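PDB 3K6Y: serine protease MT3772 from Mycobacterium tuberculosis, which cuts proteins as a membrane-associated serine endopeptidase of the S1C family, and is probably required for the resistance of the bacterium to oxidative stress and acid. Local coordinates for residues A38-E41 with P42-K46; A176-E179 with Q180-G184. One frame throughout, in Å; residues are numbered along the deposited sequence.

Both contacts are local turns in the protease part of the membrane protein, their centres about 15 Å apart and without touching. Contact 1, partly buried and farther from the chain centre, carries the chain from helix 35-40 into strand 44-51 of the first barrel; backbone carbonyls, a proline and two methyl groups do the work. Contact 2 lies at the surface, although nearer the middle of the chain, in the loop of the second barrel that holds the predicted catalytic Ser-183. Its chemistry is more polar: a buried carboxylate, two backbone N-H groups and a water. In each, a carbonyl accepts from an N-H three residues on.

Contact 1: A38-E41 with P42-K46; sequences AATE and PSVVK
Thr-40 turns its methyl CG2 away from its own backbone N, with chi1 of -54° for OG1, while Val-44 holds CG1 in the trans place at -179° and CG2 beside its N. The two CG2 methyls therefore meet, 4.1 Å between Thr-40 CG2 and Val-44 CG2, the side chains crossing at a slant. The hydroxyl of Thr-40 faces back into the helix and bonds to Val-36 O. Along the chain from Thr-40 to Val-44 the backbone turns tightly: Ser-43 N gives its hydrogen to Thr-40 O at 3.0 Å. One residue on, Val-44 N donates to Glu-41 O, also at 3.0 Å. Pro-42 has no N-H to continue the earlier turn of the helix; instead its CD lies 3.4 Å from Ala-38 O. Beyond the proline, Ser-43 OG accepts from a water at 2.8 Å that also donates to Ala-39 O at 3.0 Å. This water thus joins the helix carbonyl to the serine hydroxyl, which is also hydrogen-bonded to Pro-116 O. Thr-40 and Val-44 both pack on Leu-134 of strand 130-135, and on Ile-188 and Pro-186 of strand 186-188 respectively, which places the methyl pair against the second barrel. The arrangement is a 3-10 turn with two successive i+3 to i backbone hydrogen bonds (Ser-43 N to Thr-40 O, Val-44 N to Glu-41 O), leading from a short helix into strand 44-51, the first strand of the N-terminal barrel in this trypsin-like double-barrel fold.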
loop_
_atom_site.group_PDB
_atom_site.type_symbol
_atom_site.label_atom_id
_atom_site.label_comp_id
_atom_site.label_asym_id
_atom_site.label_seq_id
_atom_site.Cartn_x
_atom_site.Cartn_y
_atom_site.Cartn_z
ATOM N N ALA A 38 3.282 -5.163 35.417
ATOM C CA ALA A 38 4.392 -6.091 35.320
ATOM C C ALA A 38 3.959 -7.415 34.726
ATOM O O ALA A 38 4.741 -8.093 34.033
ATOM C CB ALA A 38 4.981 -6.339 36.698
ATOM N N ALA A 39 2.719 -7.801 35.027
ATOM C CA ALA A 39 2.199 -9.068 34.540
ATOM C C ALA A 39 1.915 -9.036 33.047
ATOM O O ALA A 39 1.981 -10.055 32.382
ATOM C CB ALA A 39 0.989 -9.473 35.307
ATOM N N THR A 40 1.602 -7.852 32.521
ATOM C CA THR A 40 1.243 -7.722 31.117
ATOM C C THR A 40 2.451 -7.408 30.241
ATOM O O THR A 40 2.474 -7.783 29.068
ATOM C CB THR A 40 0.166 -6.617 30.949
ATOM O OG1 THR A 40 -0.941 -6.905 31.813
ATOM C CG2 THR A 40 -0.352 -6.559 29.550
ATOM N N GLU A 41 3.434 -6.708 30.808
ATOM C CA GLU A 41 4.637 -6.282 30.086
ATOM C C GLU A 41 5.275 -7.312 29.146
ATOM O O GLU A 41 5.613 -6.951 28.024
ATOM C CB GLU A 41 5.697 -5.740 31.072
ATOM C CG GLU A 41 7.018 -5.384 30.379
ATOM C CD GLU A 41 8.101 -4.846 31.279
ATOM O OE1 GLU A 41 9.139 -4.435 30.723
ATOM O OE2 GLU A 41 7.919 -4.851 32.511
ATOM N N PRO A 42 5.430 -8.589 29.563
ATOM C CA PRO A 42 6.121 -9.513 28.654
ATOM C C PRO A 42 5.437 -9.673 27.298
ATOM O O PRO A 42 6.107 -9.989 26.313
ATOM C CB PRO A 42 6.121 -10.844 29.424
ATOM C CG PRO A 42 6.065 -10.410 30.878
ATOM C CD PRO A 42 5.110 -9.237 30.856
ATOM N N SER A 43 4.123 -9.476 27.267
ATOM C CA SER A 43 3.352 -9.657 26.039
ATOM C C SER A 43 3.198 -8.381 25.208
ATOM O O SER A 43 2.517 -8.398 24.186
ATOM C CB SER A 43 1.979 -10.192 26.392
ATOM O OG SER A 43 2.110 -11.413 27.114
ATOM N N VAL A 44 3.813 -7.288 25.669
ATOM C CA VAL A 44 3.790 -6.009 24.963
ATOM C C VAL A 44 5.169 -5.819 24.376
ATOM O O VAL A 44 6.157 -5.808 25.118
ATOM C CB VAL A 44 3.429 -4.864 25.906
ATOM C CG1 VAL A 44 3.382 -3.567 25.134
ATOM C CG2 VAL A 44 2.086 -5.109 26.594
ATOM N N VAL A 45 5.232 -5.730 23.049
ATOM C CA VAL A 45 6.495 -5.821 22.344
ATOM C C VAL A 45 6.825 -4.516 21.630
ATOM O O VAL A 45 5.934 -3.736 21.302
ATOM C CB VAL A 45 6.490 -7.014 21.342
ATOM C CG1 VAL A 45 6.300 -8.329 22.073
ATOM C CG2 VAL A 45 5.397 -6.853 20.260
ATOM N N LYS A 46 8.111 -4.303 21.373
ATOM C CA LYS A 46 8.540 -3.131 20.619
ATOM C C LYS A 46 8.653 -3.535 19.155
ATOM O O LYS A 46 9.100 -4.636 18.848
ATOM C CB LYS A 46 9.882 -2.649 21.172
ATOM C CG LYS A 46 10.383 -1.381 20.474
ATOM C CD LYS A 46 11.807 -0.982 20.835
ATOM C CE LYS A 46 12.380 -0.185 19.683
ATOM N NZ LYS A 46 13.832 0.104 19.847
HETATM O O HOH W 1 2.519 -11.611 29.860
HETATM O O HOH W 2 7.830 -6.099 27.175
#

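Contact 2: A176-E179 with Q180-G184; sequences ADVE and QGDSG
Asp-182 OD2 is held from two directions, by the N-H of Glu-179 (Glu-179 N to Asp-182 OD2 2.9 Å) and by a water; the N-H comes in on the anti side, 27° out of the carboxylate plane. The water, 2.6 Å from Asp-182 OD2, donates to it and can also donate to Glu-179 OE2, although it cannot serve every acceptor near it at once. The two carboxylates, with Glu-179 OE2 and Asp-182 OD2 4.9 Å apart, probably repel each other mildly, and the water between would soften this. The backbone answers in return: Asp-182 N donates to Glu-179 O at 2.9 Å, closing a type II turn with Gln-180 and Gly-181 at its corners. Gly-181 takes the positive phi of 109° there. With chi1 of -80°, the carboxylate of Asp-182 folds back over the turn, and its CB lies 3.9 Å from Val-178 CG1. Gly-Asp-Ser-Gly is the trypsin-family signature, and the backbone N atoms of Gly-181 and Ser-183 are consistent with an oxyanion hole. Ser-183 OG bonds to His-75 NE2 of the predicted triad. The loop runs between strands 167-175 and 186-188 of the second barrel, and Gly-181 O meets Thr-61 OG1 of strand 56-66 in the first.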
loop_
_atom_site.group_PDB
_atom_site.type_symbol
_atom_site.label_atom_id
_atom_site.label_comp_id
_atom_site.label_asym_id
_atom_site.label_seq_id
_atom_site.Cartn_x
_atom_site.Cartn_y
_atom_site.Cartn_z
ATOM N N ALA A 176 -5.142 10.976 28.838
ATOM C CA ALA A 176 -3.792 10.431 28.998
ATOM C C ALA A 176 -2.806 11.278 28.221
ATOM O O ALA A 176 -3.193 11.997 27.307
ATOM C CB ALA A 176 -3.728 9.000 28.444
ATOM N N ASP A 177 -1.528 11.151 28.559
ATOM C CA ASP A 177 -0.456 11.739 27.771
ATOM C C ASP A 177 0.156 10.655 26.894
ATOM O O ASP A 177 1.133 10.014 27.291
ATOM C CB ASP A 177 0.613 12.350 28.683
ATOM C CG ASP A 177 1.739 13.018 27.901
ATOM N N VAL A 178 -0.433 10.458 25.714
ATOM C CA VAL A 178 0.064 9.448 24.768
ATOM C C VAL A 178 1.301 10.014 24.072
ATOM O O VAL A 178 1.329 11.195 23.678
ATOM C CB VAL A 178 -1.028 9.053 23.744
ATOM C CG1 VAL A 178 -0.486 8.036 22.708
ATOM C CG2 VAL A 178 -2.246 8.479 24.456
ATOM N N GLU A 179 2.335 9.194 23.946
ATOM C CA GLU A 179 3.625 9.646 23.427
ATOM C C GLU A 179 3.936 8.946 22.121
ATOM O O GLU A 179 3.468 7.835 21.870
ATOM C CB GLU A 179 4.739 9.327 24.421
ATOM C CG GLU A 179 4.619 10.042 25.781
ATOM C CD GLU A 179 5.740 9.656 26.721
ATOM O OE1 GLU A 179 6.895 10.054 26.436
ATOM O OE2 GLU A 179 5.471 8.984 27.749
ATOM N N GLN A 180 4.755 9.579 21.294
ATOM C CA GLN A 180 5.241 8.964 20.071
ATOM C C GLN A 180 5.970 7.694 20.449
ATOM O O GLN A 180 6.868 7.702 21.297
ATOM C CB GLN A 180 6.196 9.897 19.332
ATOM C CG GLN A 180 5.532 11.120 18.728
ATOM C CD GLN A 180 6.507 11.935 17.904
ATOM O OE1 GLN A 180 7.717 11.901 18.140
ATOM N NE2 GLN A 180 5.985 12.666 16.922
ATOM N N GLY A 181 5.564 6.605 19.808
ATOM C CA GLY A 181 6.084 5.269 20.104
ATOM C C GLY A 181 5.066 4.393 20.794
ATOM O O GLY A 181 5.207 3.170 20.783
ATOM N N ASP A 182 4.017 4.998 21.342
ATOM C CA ASP A 182 2.928 4.240 21.969
ATOM C C ASP A 182 1.981 3.605 20.940
ATOM O O ASP A 182 1.254 2.668 21.278
ATOM C CB ASP A 182 2.067 5.120 22.896
ATOM C CG ASP A 182 2.680 5.352 24.278
ATOM O OD1 ASP A 182 3.326 4.421 24.818
ATOM O OD2 ASP A 182 2.422 6.454 24.848
ATOM N N SER A 183 1.937 4.128 19.710
ATOM C CA SER A 183 1.059 3.561 18.680
ATOM C C SER A 183 1.222 2.065 18.600
ATOM O O SER A 183 2.342 1.562 18.521
ATOM C CB SER A 183 1.415 4.114 17.318
ATOM O OG SER A 183 0.800 5.365 17.114
ATOM N N GLY A 184 0.092 1.366 18.581
ATOM C CA GLY A 184 0.057 -0.079 18.388
ATOM C C GLY A 184 -0.044 -0.838 19.689
ATOM O O GLY A 184 -0.322 -2.039 19.691
HETATM O O HOH W 3 3.292 7.537 27.059
#